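EscJ (Escherichia coli, PDB 1YJ7) probably forms part of the membrane-associated molecular platform on which the type III secretion system of enteropathogenic E. coli is assembled. Local coordinates at residues A19-N24 against T52-N57; N24-S29 against A44-R49. The protein carries 3 engineered substitutions. All blocks are in the same frame, centred on the assembly; numbering follows the deposited sequence.

Contact 1 of 2, residues A19-N24 against T52-N57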
loop_
_atom_site.group_PDB
_atom_site.type_symbol
_atom_site.label_atom_id
_atom_site.label_comp_id
_atom_site.label_asym_id
_atom_site.label_seq_id
_atom_site.Cartn_x
_atom_site.Cartn_y
_atom_site.Cartn_z
ATOM N N ALA D 19 28.875 1.703 14.366
ATOM C CA ALA D 19 29.945 2.590 13.921
ATOM C C ALA D 19 29.418 3.887 13.300
ATOM O O ALA D 19 29.943 4.974 13.548
ATOM C CB ALA D 19 30.872 1.864 12.939
ATOM N N LEU D 20 28.370 3.774 12.486
ATOM C CA LEU D 20 27.782 4.935 11.853
ATOM C C LEU D 20 27.270 5.911 12.917
ATOM O O LEU D 20 27.515 7.121 12.836
ATOM C CB LEU D 20 26.654 4.506 10.905
ATOM C CG LEU D 20 25.757 5.595 10.315
ATOM C CD1 LEU D 20 26.580 6.586 9.465
ATOM C CD2 LEU D 20 24.682 4.928 9.504
ATOM N N LEU D 21 26.561 5.384 13.910
ATOM C CA LEU D 21 25.980 6.218 14.963
ATOM C C LEU D 21 27.072 6.846 15.830
ATOM O O LEU D 21 27.029 8.047 16.114
ATOM C CB LEU D 21 24.980 5.434 15.806
ATOM C CG LEU D 21 23.689 5.074 15.054
ATOM C CD1 LEU D 21 22.857 4.154 15.891
ATOM C CD2 LEU D 21 22.899 6.311 14.671
ATOM N N LEU D 22 28.072 6.051 16.208
ATOM C CA LEU D 22 29.178 6.553 17.037
ATOM C C LEU D 22 29.954 7.657 16.331
ATOM O O LEU D 22 30.377 8.634 16.967
ATOM C CB LEU D 22 30.116 5.416 17.435
ATOM C CG LEU D 22 29.601 4.440 18.476
ATOM C CD1 LEU D 22 30.576 3.288 18.627
ATOM C CD2 LEU D 22 29.357 5.116 19.826
ATOM N N SER D 23 30.088 7.547 15.014
ATOM C CA SER D 23 30.830 8.532 14.240
ATOM C C SER D 23 30.071 9.863 14.130
ATOM O O SER D 23 30.656 10.884 13.789
ATOM C CB SER D 23 31.183 7.989 12.861
ATOM O OG SER D 23 30.049 7.956 12.024
ATOM N N ASN D 24 28.772 9.827 14.423
ATOM C CA ASN D 24 27.921 11.013 14.491
ATOM C C ASN D 24 27.656 11.457 15.917
ATOM O O ASN D 24 26.726 12.235 16.179
ATOM C CB ASN D 24 26.588 10.731 13.786
ATOM C CG ASN D 24 26.712 10.780 12.296
ATOM O OD1 ASN D 24 26.669 11.853 11.705
ATOM N ND2 ASN D 24 26.900 9.626 11.666
ATOM N N THR D 52 16.961 9.098 12.135
ATOM C CA THR D 52 17.191 9.907 10.927
ATOM C C THR D 52 18.468 9.430 10.226
ATOM O O THR D 52 18.475 9.189 9.019
ATOM C CB THR D 52 17.287 11.399 11.263
ATOM O OG1 THR D 52 16.042 11.853 11.832
ATOM C CG2 THR D 52 17.482 12.254 9.988
ATOM N N ILE D 53 19.533 9.278 11.002
ATOM C CA ILE D 53 20.819 8.827 10.474
ATOM C C ILE D 53 20.695 7.436 9.881
ATOM O O ILE D 53 21.165 7.191 8.769
ATOM C CB ILE D 53 21.924 8.861 11.589
ATOM C CG1 ILE D 53 22.265 10.301 11.943
ATOM C CG2 ILE D 53 23.211 8.127 11.105
ATOM C CD1 ILE D 53 22.982 10.460 13.275
ATOM N N LEU D 54 20.036 6.517 10.586
ATOM C CA LEU D 54 19.888 5.172 10.048
ATOM C C LEU D 54 19.023 5.173 8.787
ATOM O O LEU D 54 19.366 4.538 7.793
ATOM C CB LEU D 54 19.314 4.227 11.068
ATOM C CG LEU D 54 20.212 3.999 12.280
ATOM C CD1 LEU D 54 19.481 3.118 13.281
ATOM C CD2 LEU D 54 21.561 3.402 11.894
ATOM N N ASN D 55 17.930 5.905 8.831
ATOM C CA ASN D 55 17.042 6.013 7.661
ATOM C C ASN D 55 17.761 6.563 6.427
ATOM O O ASN D 55 17.660 5.980 5.338
ATOM C CB ASN D 55 15.689 6.620 8.037
ATOM C CG ASN D 55 14.760 5.564 8.698
ATOM O OD1 ASN D 55 14.956 5.173 9.856
ATOM N ND2 ASN D 55 13.806 5.036 7.923
ATOM N N ASN D 56 18.522 7.639 6.624
ATOM C CA ASN D 56 19.205 8.332 5.529
ATOM C C ASN D 56 20.289 7.445 4.915
ATOM O O ASN D 56 20.673 7.629 3.773
ATOM C CB ASN D 56 19.806 9.647 6.003
ATOM C CG ASN D 56 18.761 10.728 6.263
ATOM O OD1 ASN D 56 17.562 10.516 6.092
ATOM N ND2 ASN D 56 19.225 11.898 6.684
ATOM N N ASN D 57 20.768 6.469 5.683
ATOM C CA ASN D 57 21.821 5.566 5.227
ATOM C C ASN D 57 21.331 4.178 4.848
ATOM O O ASN D 57 22.139 3.282 4.582
ATOM C CB ASN D 57 22.920 5.492 6.289
ATOM C CG ASN D 57 23.767 6.728 6.307
ATOM O OD1 ASN D 57 24.705 6.846 5.510
ATOM N ND2 ASN D 57 23.411 7.698 7.149
#
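Leu20 lays both methyls over one face of the Asn57 carboxamide, CD2 standing 3.8 Å from CG of Asn57. At the edge of that amide, ND2 of Asn57 donates to Ile53 O at 2.8 Å with an N-H...O angle of 173°, and the acceptor lies in the amide plane, which helps to hold the amide in the orientation that presents this face to Leu20. Asn24 mirrors this on the other helix. CD1 of Ile53 lies over one face of the Asn24 carboxamide, 3.9 Å from Asn24 CG, with CG2 over the same face near ND2, while ND2 donates in plane to Leu20 O at 2.8 Å. Ser23 OG reaches that oxygen too, from the opposite face of the carbonyl plane. Each asparagine thus closes back on the carbonyl four residues earlier.

Between the amides the contact is apolar. Leu20 CG, anti to the backbone N (chi1 170°), meets Ile53 CG2 at 3.7 Å as the side chains slide past each other in opposite directions. Leu21 CG touches Leu54 CD2 at 4.2 Å, these chains crossing at about a right angle.

The helix segments run at 127°, their axes 10.3 Å apart at closest. Leu5 of strand 3-9 touches Leu21 and Leu54, and Val28 of strand 28-32 touches Leu21, so both helices rest against the three-stranded sheet of a beta-alpha-beta-beta-alpha unit, consistent with the YscJ/FliF ring-building motif.

Contact 2 of 2, residues N24-S29 against A44-R49. Engineered in segment 44-49: Ala44 (natural residue Lys), Ala45 (natural residue Glu).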
loop_
_atom_site.group_PDB
_atom_site.type_symbol
_atom_site.label_atom_id
_atom_site.label_comp_id
_atom_site.label_asym_id
_atom_site.label_seq_id
_atom_site.Cartn_x
_atom_site.Cartn_y
_atom_site.Cartn_z
ATOM N N ASN D 24 28.772 9.827 14.423
ATOM C CA ASN D 24 27.921 11.013 14.491
ATOM C C ASN D 24 27.656 11.457 15.917
ATOM O O ASN D 24 26.726 12.235 16.179
ATOM C CB ASN D 24 26.588 10.731 13.786
ATOM C CG ASN D 24 26.712 10.780 12.296
ATOM O OD1 ASN D 24 26.669 11.853 11.705
ATOM N ND2 ASN D 24 26.900 9.626 11.666
ATOM N N ASP D 25 28.447 10.947 16.853
ATOM C CA ASP D 25 28.354 11.353 18.252
ATOM C C ASP D 25 26.996 11.030 18.884
ATOM O O ASP D 25 26.489 11.763 19.740
ATOM C CB ASP D 25 28.745 12.834 18.346
ATOM C CG ASP D 25 30.083 13.100 17.666
ATOM O OD1 ASP D 25 31.035 12.326 17.953
ATOM O OD2 ASP D 25 30.295 13.989 16.804
ATOM N N VAL D 26 26.413 9.916 18.450
ATOM C CA VAL D 26 25.235 9.354 19.080
ATOM C C VAL D 26 25.686 8.274 20.047
ATOM O O VAL D 26 26.410 7.375 19.659
ATOM C CB VAL D 26 24.276 8.726 18.041
ATOM C CG1 VAL D 26 23.125 7.973 18.735
ATOM C CG2 VAL D 26 23.758 9.779 17.109
ATOM N N ASN D 27 25.208 8.354 21.280
ATOM C CA ASN D 27 25.522 7.382 22.327
ATOM C C ASN D 27 24.715 6.099 22.087
ATOM O O ASN D 27 23.529 6.018 22.398
ATOM C CB ASN D 27 25.253 8.016 23.718
ATOM C CG ASN D 27 25.001 6.995 24.836
ATOM O OD1 ASN D 27 25.443 5.842 24.780
ATOM N ND2 ASN D 27 24.298 7.441 25.873
ATOM N N VAL D 28 25.374 5.088 21.543
ATOM C CA VAL D 28 24.716 3.814 21.277
ATOM C C VAL D 28 25.355 2.697 22.106
ATOM O O VAL D 28 26.558 2.676 22.348
ATOM C CB VAL D 28 24.660 3.488 19.742
ATOM C CG1 VAL D 28 25.963 3.780 19.058
ATOM C CG2 VAL D 28 24.237 2.037 19.479
ATOM N N SER D 29 24.518 1.794 22.575
ATOM C CA SER D 29 24.968 0.632 23.309
ATOM C C SER D 29 24.498 -0.631 22.611
ATOM O O SER D 29 23.430 -0.668 21.998
ATOM C CB SER D 29 24.472 0.687 24.752
ATOM O OG SER D 29 23.069 0.702 24.793
ATOM N N ALA D 44 17.275 8.150 24.999
ATOM C CA ALA D 44 16.021 8.676 24.470
ATOM C C ALA D 44 16.189 10.020 23.773
ATOM O O ALA D 44 15.522 10.295 22.786
ATOM C CB ALA D 44 14.953 8.795 25.593
ATOM N N ALA D 45 17.085 10.854 24.288
ATOM C CA ALA D 45 17.290 12.198 23.758
ATOM C C ALA D 45 17.959 12.159 22.381
ATOM O O ALA D 45 17.922 13.137 21.635
ATOM C CB ALA D 45 18.120 13.026 24.732
ATOM N N ASP D 46 18.572 11.022 22.053
ATOM C CA ASP D 46 19.199 10.808 20.750
ATOM C C ASP D 46 18.362 9.939 19.794
ATOM O O ASP D 46 18.783 9.685 18.667
ATOM C CB ASP D 46 20.548 10.098 20.936
ATOM C CG ASP D 46 21.614 10.987 21.563
ATOM O OD1 ASP D 46 21.555 12.232 21.437
ATOM O OD2 ASP D 46 22.584 10.499 22.181
ATOM N N PHE D 47 17.207 9.456 20.233
ATOM C CA PHE D 47 16.422 8.531 19.407
ATOM C C PHE D 47 16.054 9.082 18.034
ATOM O O PHE D 47 16.246 8.401 17.009
ATOM C CB PHE D 47 15.146 8.090 20.141
ATOM C CG PHE D 47 14.349 7.088 19.375
ATOM C CD1 PHE D 47 14.688 5.757 19.389
ATOM C CD2 PHE D 47 13.291 7.493 18.578
ATOM C CE1 PHE D 47 13.947 4.817 18.669
ATOM C CE2 PHE D 47 12.567 6.582 17.861
ATOM C CZ PHE D 47 12.892 5.243 17.900
ATOM N N VAL D 48 15.505 10.295 17.986
ATOM C CA VAL D 48 15.078 10.851 16.696
ATOM C C VAL D 48 16.268 11.031 15.759
ATOM O O VAL D 48 16.200 10.672 14.594
ATOM C CB VAL D 48 14.311 12.183 16.856
ATOM C CG1 VAL D 48 14.069 12.843 15.507
ATOM C CG2 VAL D 48 12.993 11.929 17.582
ATOM N N ARG D 49 17.362 11.565 16.288
ATOM C CA ARG D 49 18.567 11.769 15.506
ATOM C C ARG D 49 19.100 10.431 14.991
ATOM O O ARG D 49 19.510 10.332 13.836
ATOM C CB ARG D 49 19.617 12.503 16.345
ATOM C CG ARG D 49 20.851 12.942 15.585
ATOM C CD ARG D 49 21.610 14.062 16.296
ATOM N NE ARG D 49 22.075 13.646 17.626
ATOM C CZ ARG D 49 23.339 13.344 17.938
ATOM N NH1 ARG D 49 24.300 13.388 17.028
ATOM N NH2 ARG D 49 23.641 12.978 19.175
HETATM O O HOH W 1 24.858 11.296 22.441
#
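Asp25 O is gripped by Arg49 NH2 at 3.1 Å, with an N-H...O angle of 165°, and by a water that donates to it at 3.2 Å. The arginine nitrogen stands above the carbonyl plane, whereas the oxygen lies close to the plane of the guanidinium, at its edge. The same NH2 bridges to Asp46 OD1 at 3.2 Å in a salt bridge within segment 44-49, meeting the carboxylate from above its plane. NH1 adds a weak bond to Asn24 O, 2.8 Å long but bent to 130°. Two bonds from NH2 and one from NH1 therefore limit rotation of the guanidinium.

The carbonyls it reaches lie in the turn just past helix 11-23, which closes in a Schellman motif: Asp25, with its positive phi of 62°, is the C-prime residue, and Val26 N and Asp25 N return to Leu21 O and Leu22 O. A cationic group beside this helix C-terminus would probably be favoured electrostatically.

One face of the guanidinium carries Val26 CG2, 3.7 Å from Arg49 CZ and offset toward the rim. The other branch of Val26, CG1, is anti to the backbone N and passes Asp46 CB at 4.0 Å. Asn27 N donates to the water at 3.2 Å. Phe47 turns away from segment 24-29 onto Glu3 and Leu5 of strand 3-9, and also packs on Gln18 of the second subunit.

Overall arrangement
The two contacts lie on the same side of the chain's centre, their centres 9 Å apart, and share Asn24 and helix 47-56. Along the chain, helix 11-23 comes first, then strands 28-32 and 38-42, then helix 47-56; contact 2 joins the inner parts of this span and contact 1 the outer. Ile53 CD1, 4.0 Å from Val26 CG2, links them directly. Helix 47-56 is thus held at its start by the turn leaving helix 11-23 and at its end by that helix itself, fastening both helices of one small alpha/beta domain, as expected of a probable platform subunit. Helix 47-56 also meets the second subunit, through residues that take no part in either contact.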